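PDB 2DV6: nitrite reductase from Hyphomicrobium denitrificans, which probably reduces nitrite to nitric oxide with electrons from a cytochrome c, using copper ions, in the denitrification pathway. Local coordinates for residues Gly34-Glu37 / Tyr42-Val45; Gln66-Asn71 / Arg420-Leu425; Phe100-Ser105 / Gly126-Leu131; Gly175-Asn180 / Tyr325-Gly330. All blocks are in the same frame, centred on the assembly; numbering follows the deposited sequence.

Contacts 1, 2 and 3 share one sheet of the N-terminal cupredoxin domain, to which they bring strands 27-36, 39-45, 64-70 and 97-103. Contacts 1 and 2 lie 18 Å apart, centre to centre, and meet where Tyr42 CE2 packs 4.0 Å from Leu69 CD2. Contacts 2 and 3 are joined by a probable backbone hydrogen bond from Val67 N to Phe100 O of 2.8 Å. Contact 2 leads on to contact 4, 16 Å away between centres, through a probable bond of 2.8 Å between Phe326 N and His423 O. Gly34 of contact 1 is about 9 Å from a copper and the side chain of Glu422 in contact 2 about 13 Å from one; contacts 2, 3 and 4 lie away from the annotated sites.

Contact 1 (Gly34-Glu37 / Tyr42-Val45); sequences GIAE and YIGV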
loop_
_atom_site.group_PDB
_atom_site.type_symbol
_atom_site.label_atom_id
_atom_site.label_comp_id
_atom_site.label_asym_id
_atom_site.label_seq_id
_atom_site.Cartn_x
_atom_site.Cartn_y
_atom_site.Cartn_z
ATOM N N GLY A 34 7.530 -4.766 18.424
ATOM C CA GLY A 34 7.564 -5.301 17.079
ATOM C C GLY A 34 8.468 -6.504 16.916
ATOM O O GLY A 34 8.981 -7.047 17.886
ATOM N N ILE A 35 8.598 -6.956 15.678
ATOM C CA ILE A 35 9.489 -8.033 15.317
ATOM C C ILE A 35 10.636 -7.373 14.598
ATOM O O ILE A 35 10.438 -6.687 13.583
ATOM C CB ILE A 35 8.846 -9.046 14.355
ATOM C CG1 ILE A 35 7.477 -9.555 14.866
ATOM C CG2 ILE A 35 9.816 -10.187 14.070
ATOM C CD1 ILE A 35 7.469 -10.240 16.244
ATOM N N ALA A 36 11.834 -7.521 15.143
ATOM C CA ALA A 36 12.993 -6.954 14.494
ATOM C C ALA A 36 14.183 -7.781 14.861
ATOM O O ALA A 36 14.195 -8.438 15.911
ATOM C CB ALA A 36 13.194 -5.509 14.889
ATOM N N GLU A 37 15.176 -7.770 13.976
ATOM C CA GLU A 37 16.336 -8.661 14.063
ATOM C C GLU A 37 15.999 -10.100 14.403
ATOM O O GLU A 37 16.788 -10.757 15.084
ATOM C CB GLU A 37 17.330 -8.152 15.098
ATOM C CG GLU A 37 17.892 -6.752 14.866
ATOM C CD GLU A 37 18.737 -6.306 16.068
ATOM O OE1 GLU A 37 19.225 -7.199 16.823
ATOM O OE2 GLU A 37 18.904 -5.079 16.268
ATOM N N TYR A 42 11.299 -4.669 21.804
ATOM C CA TYR A 42 10.871 -3.268 21.842
ATOM C C TYR A 42 11.755 -2.504 20.876
ATOM O O TYR A 42 12.934 -2.855 20.709
ATOM C CB TYR A 42 11.113 -2.642 23.219
ATOM C CG TYR A 42 10.359 -3.265 24.368
ATOM C CD1 TYR A 42 10.982 -4.217 25.179
ATOM C CD2 TYR A 42 9.031 -2.902 24.650
ATOM C CE1 TYR A 42 10.306 -4.802 26.278
ATOM C CE2 TYR A 42 8.331 -3.499 25.756
ATOM C CZ TYR A 42 8.999 -4.440 26.566
ATOM O OH TYR A 42 8.365 -5.024 27.661
ATOM N N ILE A 43 11.221 -1.432 20.293
ATOM C CA ILE A 43 12.019 -0.598 19.397
ATOM C C ILE A 43 11.875 0.822 19.873
ATOM O O ILE A 43 10.745 1.270 20.162
ATOM C CB ILE A 43 11.557 -0.752 17.940
ATOM C CG1 ILE A 43 11.624 -2.232 17.569
ATOM C CG2 ILE A 43 12.431 0.089 16.989
ATOM C CD1 ILE A 43 10.659 -2.680 16.515
ATOM N N GLY A 44 12.994 1.532 19.971
ATOM C CA GLY A 44 12.945 2.923 20.417
ATOM C C GLY A 44 12.334 3.829 19.354
ATOM O O GLY A 44 12.478 3.573 18.154
ATOM N N VAL A 45 11.637 4.880 19.804
ATOM C CA VAL A 45 11.087 5.912 18.933
ATOM C C VAL A 45 11.622 7.288 19.320
ATOM O O VAL A 45 11.299 7.779 20.403
ATOM C CB VAL A 45 9.542 5.958 19.030
ATOM C CG1 VAL A 45 8.974 6.994 18.038
ATOM C CG2 VAL A 45 8.949 4.569 18.792
#
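In the β-hairpin of strands 27-36 and 39-45, at one border of a sheet of the N-terminal cupredoxin domain, Ile43 reaches back across the pair to Gly34 and Ala36. One methyl group does all the touching: Ile43 CD1 lies 4.1 Å from Gly34 CA and equally 4.1 Å from Ala36 CB. Its arm, CG1, stands anti to the carbonyl carbon and beside the backbone N (chi1 -56°), which, with chi2 152°, brings CD1 against Gly34 and Ala36 while CG2 is turned to the other side of CB. Ala36 directs its CB toward the same methyl, so the two side chains meet end on, whereas Gly34 offers bare backbone to the approaching methyl. The strands are antiparallel, and their backbone bonds, Gly34 with Val41 and Ile43 with Arg32, make the Ile43 contacts diagonal rather than directly across. The CA atoms nearest each other across the two segments are those of Gly34 and Tyr42, 6.1 Å apart. Alternation along the strand points Tyr42 away from segment 34-37, and its ring meets Tyr112 edge-to-face while OH bonds to Asp78 O and the side chain touches Cys114, a copper ligand. Gly34 itself lies about 6 Å from the side chain of His77, another ligand of that copper, which has the His-Cys-His-Met set of a type 1 site. Ile35, directed away from segment 42-45, packs on Gly74 of the second subunit.

Contact 2 (Gln66-Asn71 / Arg420-Leu425); sequences QVNLVN and RLEHGL
This is a small polar contact between two domains of the chain: Gln66, on strand 64-70 of the N-terminal cupredoxin domain, meets Glu422 in the loop between strands 409-415 and 427-431. Gln66 NE2 gives a hydrogen bond to Glu422 OE1 at 3.0 Å, reaching that oxygen from above the carboxylate plane, 42° out of it; a longer, weak bond of 3.4 Å runs from Gln66 NE2 to Glu422 OE2. Amide and carboxylate planes are 63° apart, and the two extended side chains cross nearly at right angles. The other hydrogen of Gln66 NE2 is used within the strand, where Asn68 OD1 accepts it on a lone pair in the carbonyl plane, almost straight (2.9 Å, 172°). This bond fixes the rotation of the amide. As in any β-strand, residues two apart point the same way, which puts Gln66 and Asn68 on one side of this cupredoxin sheet. Asn68 OD1 also bonds Thr99 OG1, and Asn68 ND2 bonds Thr30 OG1. The carboxylate has a further partner across a subunit interface, Ser264 OG of the third subunit, on Glu422 OE2. The loop is held by backbone bonds from His423 N and Leu425 N to Arg420 O.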
loop_
_atom_site.group_PDB
_atom_site.type_symbol
_atom_site.label_atom_id
_atom_site.label_comp_id
_atom_site.label_asym_id
_atom_site.label_seq_id
_atom_site.Cartn_x
_atom_site.Cartn_y
_atom_site.Cartn_z
ATOM N N GLN A 66 9.729 8.745 32.402
ATOM C CA GLN A 66 8.414 8.412 31.832
ATOM C C GLN A 66 8.654 7.473 30.658
ATOM O O GLN A 66 9.525 7.720 29.821
ATOM C CB GLN A 66 7.642 9.669 31.381
ATOM C CG GLN A 66 6.289 9.367 30.688
ATOM C CD GLN A 66 5.597 10.616 30.205
ATOM O OE1 GLN A 66 5.580 11.613 30.904
ATOM N NE2 GLN A 66 5.010 10.570 29.009
ATOM N N VAL A 67 7.897 6.385 30.622
ATOM C CA VAL A 67 7.990 5.442 29.516
ATOM C C VAL A 67 6.642 5.332 28.811
ATOM O O VAL A 67 5.635 5.117 29.456
ATOM C CB VAL A 67 8.479 4.053 30.001
ATOM C CG1 VAL A 67 8.489 3.034 28.842
ATOM C CG2 VAL A 67 9.924 4.191 30.592
ATOM N N ASN A 68 6.640 5.509 27.482
ATOM C CA ASN A 68 5.421 5.418 26.678
ATOM C C ASN A 68 5.487 4.121 25.866
ATOM O O ASN A 68 6.332 3.972 25.002
ATOM C CB ASN A 68 5.319 6.564 25.675
ATOM C CG ASN A 68 5.361 7.937 26.308
ATOM O OD1 ASN A 68 4.864 8.170 27.435
ATOM N ND2 ASN A 68 5.908 8.892 25.544
ATOM N N LEU A 69 4.573 3.204 26.102
ATOM C CA LEU A 69 4.603 1.946 25.397
ATOM C C LEU A 69 3.479 1.966 24.376
ATOM O O LEU A 69 2.321 2.187 24.747
ATOM C CB LEU A 69 4.355 0.817 26.401
ATOM C CG LEU A 69 4.617 -0.666 26.100
ATOM C CD1 LEU A 69 3.408 -1.568 26.401
ATOM C CD2 LEU A 69 5.365 -1.018 24.806
ATOM N N VAL A 70 3.819 1.727 23.109
ATOM C CA VAL A 70 2.810 1.596 22.052
ATOM C C VAL A 70 2.925 0.214 21.423
ATOM O O VAL A 70 4.004 -0.215 21.038
ATOM C CB VAL A 70 3.009 2.696 20.938
ATOM C CG1 VAL A 70 1.938 2.586 19.832
ATOM C CG2 VAL A 70 3.066 4.097 21.568
ATOM N N ASN A 71 1.797 -0.463 21.295
ATOM C CA ASN A 71 1.727 -1.781 20.731
ATOM C C ASN A 71 1.846 -1.657 19.201
ATOM O O ASN A 71 1.056 -0.936 18.550
ATOM C CB ASN A 71 0.391 -2.418 21.180
ATOM C CG ASN A 71 0.232 -3.842 20.730
ATOM O OD1 ASN A 71 0.585 -4.189 19.602
ATOM N ND2 ASN A 71 -0.345 -4.679 21.602
ATOM N N ARG A 420 0.488 19.263 25.445
ATOM C CA ARG A 420 1.575 20.130 24.960
ATOM C C ARG A 420 2.854 20.069 25.832
ATOM O O ARG A 420 3.922 20.399 25.339
ATOM C CB ARG A 420 1.047 21.555 24.730
ATOM C CG ARG A 420 -0.070 21.546 23.665
ATOM C CD ARG A 420 -0.822 22.871 23.499
ATOM N NE ARG A 420 -2.078 22.590 22.804
ATOM C CZ ARG A 420 -3.055 23.465 22.566
ATOM N NH1 ARG A 420 -2.960 24.749 22.913
ATOM N NH2 ARG A 420 -4.143 23.025 21.969
ATOM N N LEU A 421 2.746 19.636 27.098
ATOM C CA LEU A 421 3.922 19.367 27.970
ATOM C C LEU A 421 4.916 18.471 27.233
ATOM O O LEU A 421 6.142 18.705 27.240
ATOM C CB LEU A 421 3.500 18.642 29.242
ATOM C CG LEU A 421 2.776 19.361 30.362
ATOM C CD1 LEU A 421 2.506 18.392 31.558
ATOM C CD2 LEU A 421 3.607 20.578 30.819
ATOM N N GLU A 422 4.380 17.504 26.502
ATOM C CA GLU A 422 5.221 16.517 25.836
ATOM C C GLU A 422 5.690 16.999 24.469
ATOM O O GLU A 422 6.539 16.364 23.874
ATOM C CB GLU A 422 4.521 15.125 25.826
ATOM C CG GLU A 422 3.743 14.872 27.208
ATOM C CD GLU A 422 3.496 13.377 27.580
ATOM O OE1 GLU A 422 4.016 12.449 26.849
ATOM O OE2 GLU A 422 2.778 13.166 28.614
ATOM N N HIS A 423 5.195 18.145 23.990
ATOM C CA HIS A 423 5.675 18.742 22.737
ATOM C C HIS A 423 6.606 19.927 23.008
ATOM O O HIS A 423 6.869 20.745 22.110
ATOM C CB HIS A 423 4.508 19.236 21.876
ATOM C CG HIS A 423 3.749 18.137 21.213
ATOM N ND1 HIS A 423 4.118 17.610 19.996
ATOM C CD2 HIS A 423 2.667 17.436 21.615
ATOM C CE1 HIS A 423 3.295 16.632 19.669
ATOM N NE2 HIS A 423 2.405 16.505 20.634
ATOM N N GLY A 424 7.070 20.027 24.250
ATOM C CA GLY A 424 8.120 20.975 24.617
ATOM C C GLY A 424 7.661 22.143 25.427
ATOM O O GLY A 424 8.483 23.033 25.754
ATOM N N LEU A 425 6.384 22.151 25.802
ATOM C CA LEU A 425 5.793 23.344 26.430
ATOM C C LEU A 425 5.723 23.333 27.966
ATOM O O LEU A 425 4.698 22.918 28.549
ATOM C CB LEU A 425 4.372 23.564 25.949
ATOM C CG LEU A 425 3.964 24.934 25.410
ATOM C CD1 LEU A 425 2.487 25.238 25.631
ATOM C CD2 LEU A 425 4.892 26.102 25.664
HETATM O O HOH W 1 4.796 13.835 30.444
#

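Contact 3 (Phe100-Ser105 / Gly126-Leu131); sequences FSFVAS and GNIQVL
The hydrophobic core between the two sheets of the N-terminal cupredoxin sandwich closes here through Phe102 with Ile128 and Ala104 with Val130. Phe102 and Ile128 extend from opposite directions, and the far corner of the ring is what meets the other side: Phe102 CZ is 3.6 Å and Phe102 CE1 4.0 Å from Ile128 CD1, which comes in obliquely to the ring. The ring gets there with CG set between the backbone N and the carbonyl carbon (chi1 65°), the crowded position. Ile128 answers with CG1 beside its backbone N and the chain running straight on to CD1 (chi2 -170°). Two residues along, the side chains are shorter and the backbones closer, with CA atoms of Ala104 and Val130 6.6 Å apart. Ala104 CB sits against both branches of Val130, 3.9 Å from CG2 and 4.0 Å from CG1, and Val130 CG1 also touches Ala104 O at 3.8 Å. Ala104 is the centre of an inverse gamma turn, spanned by a weak bond from Ser105 N to Val103 O. Around this core, Val65 of strand 64-70 flanks Phe102 and Ala104, Tyr84 meets the Phe102 ring, and strands 57-60 and 108-113 flank strand 125-131 with Leu57, Phe110 and Tyr112.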
loop_
_atom_site.group_PDB
_atom_site.type_symbol
_atom_site.label_atom_id
_atom_site.label_comp_id
_atom_site.label_asym_id
_atom_site.label_seq_id
_atom_site.Cartn_x
_atom_site.Cartn_y
_atom_site.Cartn_z
ATOM N N PHE A 100 3.664 5.385 31.747
ATOM C CA PHE A 100 3.921 5.302 33.206
ATOM C C PHE A 100 5.240 5.972 33.524
ATOM O O PHE A 100 5.991 6.299 32.614
ATOM C CB PHE A 100 3.905 3.842 33.735
ATOM C CG PHE A 100 5.137 3.015 33.352
ATOM C CD1 PHE A 100 5.313 2.549 32.053
ATOM C CD2 PHE A 100 6.105 2.679 34.312
ATOM C CE1 PHE A 100 6.450 1.763 31.704
ATOM C CE2 PHE A 100 7.208 1.932 33.982
ATOM C CZ PHE A 100 7.391 1.472 32.650
ATOM N N SER A 101 5.516 6.163 34.808
ATOM C CA SER A 101 6.702 6.867 35.258
ATOM C C SER A 101 7.200 6.299 36.571
ATOM O O SER A 101 6.470 5.579 37.282
ATOM C CB SER A 101 6.418 8.356 35.420
ATOM O OG SER A 101 5.391 8.568 36.384
ATOM N N PHE A 102 8.454 6.599 36.878
ATOM C CA PHE A 102 9.027 6.276 38.188
ATOM C C PHE A 102 10.171 7.237 38.460
ATOM O O PHE A 102 10.734 7.789 37.532
ATOM C CB PHE A 102 9.503 4.817 38.234
ATOM C CG PHE A 102 10.642 4.520 37.286
ATOM C CD1 PHE A 102 10.388 4.137 35.979
ATOM C CD2 PHE A 102 11.963 4.614 37.714
ATOM C CE1 PHE A 102 11.420 3.869 35.096
ATOM C CE2 PHE A 102 13.009 4.357 36.844
ATOM C CZ PHE A 102 12.740 3.980 35.529
ATOM N N VAL A 103 10.497 7.461 39.730
ATOM C CA VAL A 103 11.653 8.280 40.079
ATOM C C VAL A 103 12.841 7.332 40.141
ATOM O O VAL A 103 12.784 6.302 40.835
ATOM C CB VAL A 103 11.478 9.044 41.424
ATOM C CG1 VAL A 103 12.756 9.855 41.731
ATOM C CG2 VAL A 103 10.280 10.002 41.355
ATOM N N ALA A 104 13.886 7.649 39.379
ATOM C CA ALA A 104 15.074 6.818 39.320
ATOM C C ALA A 104 15.950 7.130 40.542
ATOM O O ALA A 104 16.984 7.781 40.434
ATOM C CB ALA A 104 15.830 7.055 38.003
ATOM N N SER A 105 15.496 6.665 41.701
ATOM C CA SER A 105 16.148 6.965 42.981
ATOM C C SER A 105 17.427 6.154 43.284
ATOM O O SER A 105 18.206 6.582 44.139
ATOM C CB SER A 105 15.153 6.830 44.137
ATOM O OG SER A 105 14.603 5.527 44.154
ATOM N N GLY A 126 15.212 -5.144 27.878
ATOM C CA GLY A 126 16.385 -4.271 27.728
ATOM C C GLY A 126 16.849 -3.697 29.077
ATOM O O GLY A 126 16.412 -4.149 30.118
ATOM N N ASN A 127 17.736 -2.716 29.058
ATOM C CA ASN A 127 18.214 -2.088 30.304
ATOM C C ASN A 127 17.931 -0.615 30.462
ATOM O O ASN A 127 17.913 0.153 29.488
ATOM C CB ASN A 127 19.723 -2.264 30.457
ATOM C CG ASN A 127 20.132 -3.711 30.412
ATOM O OD1 ASN A 127 19.490 -4.557 31.031
ATOM N ND2 ASN A 127 21.193 -4.014 29.671
ATOM N N ILE A 128 17.719 -0.228 31.709
ATOM C CA ILE A 128 17.739 1.165 32.109
ATOM C C ILE A 128 19.044 1.321 32.911
ATOM O O ILE A 128 19.286 0.537 33.806
ATOM C CB ILE A 128 16.526 1.491 33.031
ATOM C CG1 ILE A 128 15.222 1.180 32.304
ATOM C CG2 ILE A 128 16.592 2.973 33.524
ATOM C CD1 ILE A 128 13.981 1.676 32.991
ATOM N N GLN A 129 19.887 2.289 32.559
ATOM C CA GLN A 129 21.051 2.637 33.350
ATOM C C GLN A 129 20.755 3.926 34.113
ATOM O O GLN A 129 20.558 4.986 33.507
ATOM C CB GLN A 129 22.252 2.882 32.462
ATOM C CG GLN A 129 23.002 1.629 32.003
ATOM C CD GLN A 129 24.127 1.971 31.011
ATOM O OE1 GLN A 129 24.491 3.152 30.817
ATOM N NE2 GLN A 129 24.687 0.925 30.371
ATOM N N VAL A 130 20.705 3.827 35.435
ATOM C CA VAL A 130 20.611 5.021 36.261
ATOM C C VAL A 130 22.038 5.439 36.641
ATOM O O VAL A 130 22.725 4.703 37.362
ATOM C CB VAL A 130 19.783 4.786 37.507
ATOM C CG1 VAL A 130 19.696 6.073 38.304
ATOM C CG2 VAL A 130 18.384 4.269 37.145
ATOM N N LEU A 131 22.486 6.585 36.130
ATOM C CA LEU A 131 23.842 7.073 36.369
ATOM C C LEU A 131 23.840 8.101 37.482
ATOM O O LEU A 131 22.833 8.764 37.710
ATOM C CB LEU A 131 24.432 7.713 35.110
ATOM C CG LEU A 131 24.604 6.923 33.808
ATOM C CD1 LEU A 131 24.901 7.865 32.647
ATOM C CD2 LEU A 131 25.713 5.931 33.928
#

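Contact 4 (Gly175-Asn180 / Tyr325-Gly330); sequences GQLDDN and YFLFNG
Tyr325 OH and Asp178 OD1 are joined by one water molecule, 2.7 Å from the phenol oxygen and 2.8 Å from Asp178 OD1, to which it donates. The water lies at the edge of the Tyr325 ring, in its plane. The second carboxylate oxygen is occupied locally: Asp179 N donates to Asp178 OD2 at 2.7 Å, a bent bond that meets the oxygen on its anti side and out of the carboxylate plane. Beside this polar bridge, Leu177 covers one face of the Tyr325 ring. Its CD2 stands 3.9 Å from the ring centroid and only 14° off the normal, a CH-pi contact, while CD1 crosses to Leu327 CD2 at 4.0 Å. With CG anti to the backbone N (chi1 169°), the isopropyl end comes nearer to strand 325-328 than the CB direction alone would bring it. Leu177 and Asp178 form a classic beta bulge opposite Thr181, where strand 163-178 ends, which probably helps consecutive side chains reach the same ring, one over its face and the other by its edge. The two strands are not sheet neighbours: their axes pass 9.9 Å apart at 113°, joining a sheet of the middle domain to one of the C-terminal domain. Phe305 meets the same tyrosine ring edge-to-face, and Ser331 OG bonds Gln176 O. Tyr325 thus joins the domains by two kinds of chemistry, dispersion over its face and a water-borne bond at its hydroxyl, and the donors at both Asp178 oxygens would be expected to stabilise an ionised carboxylate.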
loop_
_atom_site.group_PDB
_atom_site.type_symbol
_atom_site.label_atom_id
_atom_site.label_comp_id
_atom_site.label_asym_id
_atom_site.label_seq_id
_atom_site.Cartn_x
_atom_site.Cartn_y
_atom_site.Cartn_z
ATOM N N GLY A 175 19.121 27.750 14.414
ATOM C CA GLY A 175 18.986 27.798 15.853
ATOM C C GLY A 175 18.825 26.433 16.500
ATOM O O GLY A 175 18.399 25.448 15.843
ATOM N N GLN A 176 19.129 26.371 17.803
ATOM C CA GLN A 176 18.868 25.176 18.587
ATOM C C GLN A 176 17.369 25.065 18.913
ATOM O O GLN A 176 16.788 25.965 19.573
ATOM C CB GLN A 176 19.647 25.181 19.903
ATOM C CG GLN A 176 19.388 23.917 20.751
ATOM C CD GLN A 176 20.379 23.785 21.890
ATOM O OE1 GLN A 176 19.991 23.807 23.069
ATOM N NE2 GLN A 176 21.668 23.683 21.549
ATOM N N LEU A 177 16.782 23.940 18.512
ATOM C CA LEU A 177 15.368 23.683 18.758
ATOM C C LEU A 177 15.202 22.722 19.970
ATOM O O LEU A 177 14.225 22.784 20.713
ATOM C CB LEU A 177 14.730 23.072 17.490
ATOM C CG LEU A 177 13.293 22.473 17.595
ATOM C CD1 LEU A 177 12.319 23.519 18.172
ATOM C CD2 LEU A 177 12.820 22.036 16.219
ATOM N N ASP A 178 16.160 21.824 20.152
ATOM C CA ASP A 178 16.131 20.857 21.254
ATOM C C ASP A 178 17.540 20.303 21.293
ATOM O O ASP A 178 18.360 20.611 20.422
ATOM C CB ASP A 178 15.127 19.749 20.935
ATOM C CG ASP A 178 14.710 18.919 22.158
ATOM O OD1 ASP A 178 13.741 18.127 21.984
ATOM O OD2 ASP A 178 15.310 19.043 23.270
ATOM N N ASP A 179 17.836 19.477 22.278
ATOM C CA ASP A 179 19.131 18.808 22.335
ATOM C C ASP A 179 19.370 18.083 21.006
ATOM O O ASP A 179 18.511 17.315 20.536
ATOM C CB ASP A 179 19.104 17.803 23.493
ATOM C CG ASP A 179 20.446 17.119 23.720
ATOM O OD1 ASP A 179 20.447 15.863 23.854
ATOM O OD2 ASP A 179 21.481 17.822 23.775
ATOM N N ASN A 180 20.520 18.351 20.382
ATOM C CA ASN A 180 20.920 17.682 19.156
ATOM C C ASN A 180 19.926 17.941 17.990
ATOM O O ASN A 180 19.816 17.154 17.045
ATOM C CB ASN A 180 21.149 16.184 19.452
ATOM C CG ASN A 180 21.919 15.457 18.351
ATOM O OD1 ASN A 180 22.529 16.082 17.475
ATOM N ND2 ASN A 180 21.887 14.121 18.384
ATOM N N TYR A 325 6.029 20.934 17.723
ATOM C CA TYR A 325 6.656 21.559 18.877
ATOM C C TYR A 325 5.786 22.705 19.350
ATOM O O TYR A 325 5.278 23.475 18.531
ATOM C CB TYR A 325 8.046 22.091 18.531
ATOM C CG TYR A 325 9.077 21.002 18.236
ATOM C CD1 TYR A 325 9.152 20.398 16.980
ATOM C CD2 TYR A 325 9.990 20.594 19.220
ATOM C CE1 TYR A 325 10.103 19.388 16.723
ATOM C CE2 TYR A 325 10.916 19.594 18.977
ATOM C CZ TYR A 325 10.982 19.004 17.752
ATOM O OH TYR A 325 11.932 18.028 17.546
ATOM N N PHE A 326 5.599 22.803 20.664
ATOM C CA PHE A 326 4.953 23.953 21.279
ATOM C C PHE A 326 6.011 24.504 22.242
ATOM O O PHE A 326 6.595 23.711 23.044
ATOM C CB PHE A 326 3.753 23.546 22.122
ATOM C CG PHE A 326 2.511 23.284 21.354
ATOM C CD1 PHE A 326 1.601 24.311 21.131
ATOM C CD2 PHE A 326 2.226 22.013 20.899
ATOM C CE1 PHE A 326 0.403 24.070 20.433
ATOM C CE2 PHE A 326 1.035 21.771 20.218
ATOM C CZ PHE A 326 0.137 22.818 19.988
ATOM N N LEU A 327 6.250 25.814 22.176
ATOM C CA LEU A 327 7.447 26.375 22.775
ATOM C C LEU A 327 7.225 27.662 23.569
ATOM O O LEU A 327 6.467 28.544 23.119
ATOM C CB LEU A 327 8.406 26.698 21.647
ATOM C CG LEU A 327 9.430 25.737 21.012
ATOM C CD1 LEU A 327 9.549 24.298 21.560
ATOM C CD2 LEU A 327 9.375 25.851 19.506
ATOM N N PHE A 328 7.890 27.775 24.738
ATOM C CA PHE A 328 7.984 29.045 25.449
ATOM C C PHE A 328 9.328 29.637 25.013
ATOM O O PHE A 328 10.339 28.973 25.089
ATOM C CB PHE A 328 7.966 28.884 26.989
ATOM C CG PHE A 328 6.600 28.578 27.575
ATOM C CD1 PHE A 328 5.458 29.241 27.113
ATOM C CD2 PHE A 328 6.464 27.638 28.629
ATOM C CE1 PHE A 328 4.176 28.955 27.661
ATOM C CE2 PHE A 328 5.214 27.372 29.170
ATOM C CZ PHE A 328 4.060 28.013 28.665
ATOM N N ASN A 329 9.337 30.889 24.555
ATOM C CA ASN A 329 10.614 31.589 24.293
ATOM C C ASN A 329 11.610 30.792 23.456
ATOM O O ASN A 329 12.795 30.667 23.827
ATOM C CB ASN A 329 11.231 32.103 25.611
ATOM C CG ASN A 329 10.388 33.188 26.247
ATOM O OD1 ASN A 329 9.209 33.288 25.933
ATOM N ND2 ASN A 329 10.975 34.025 27.128
ATOM N N GLY A 330 11.105 30.206 22.350
ATOM C CA GLY A 330 11.958 29.781 21.242
ATOM C C GLY A 330 12.363 28.328 21.096
ATOM O O GLY A 330 12.632 27.869 19.987
HETATM O O HOH W 2 13.482 16.993 19.474
#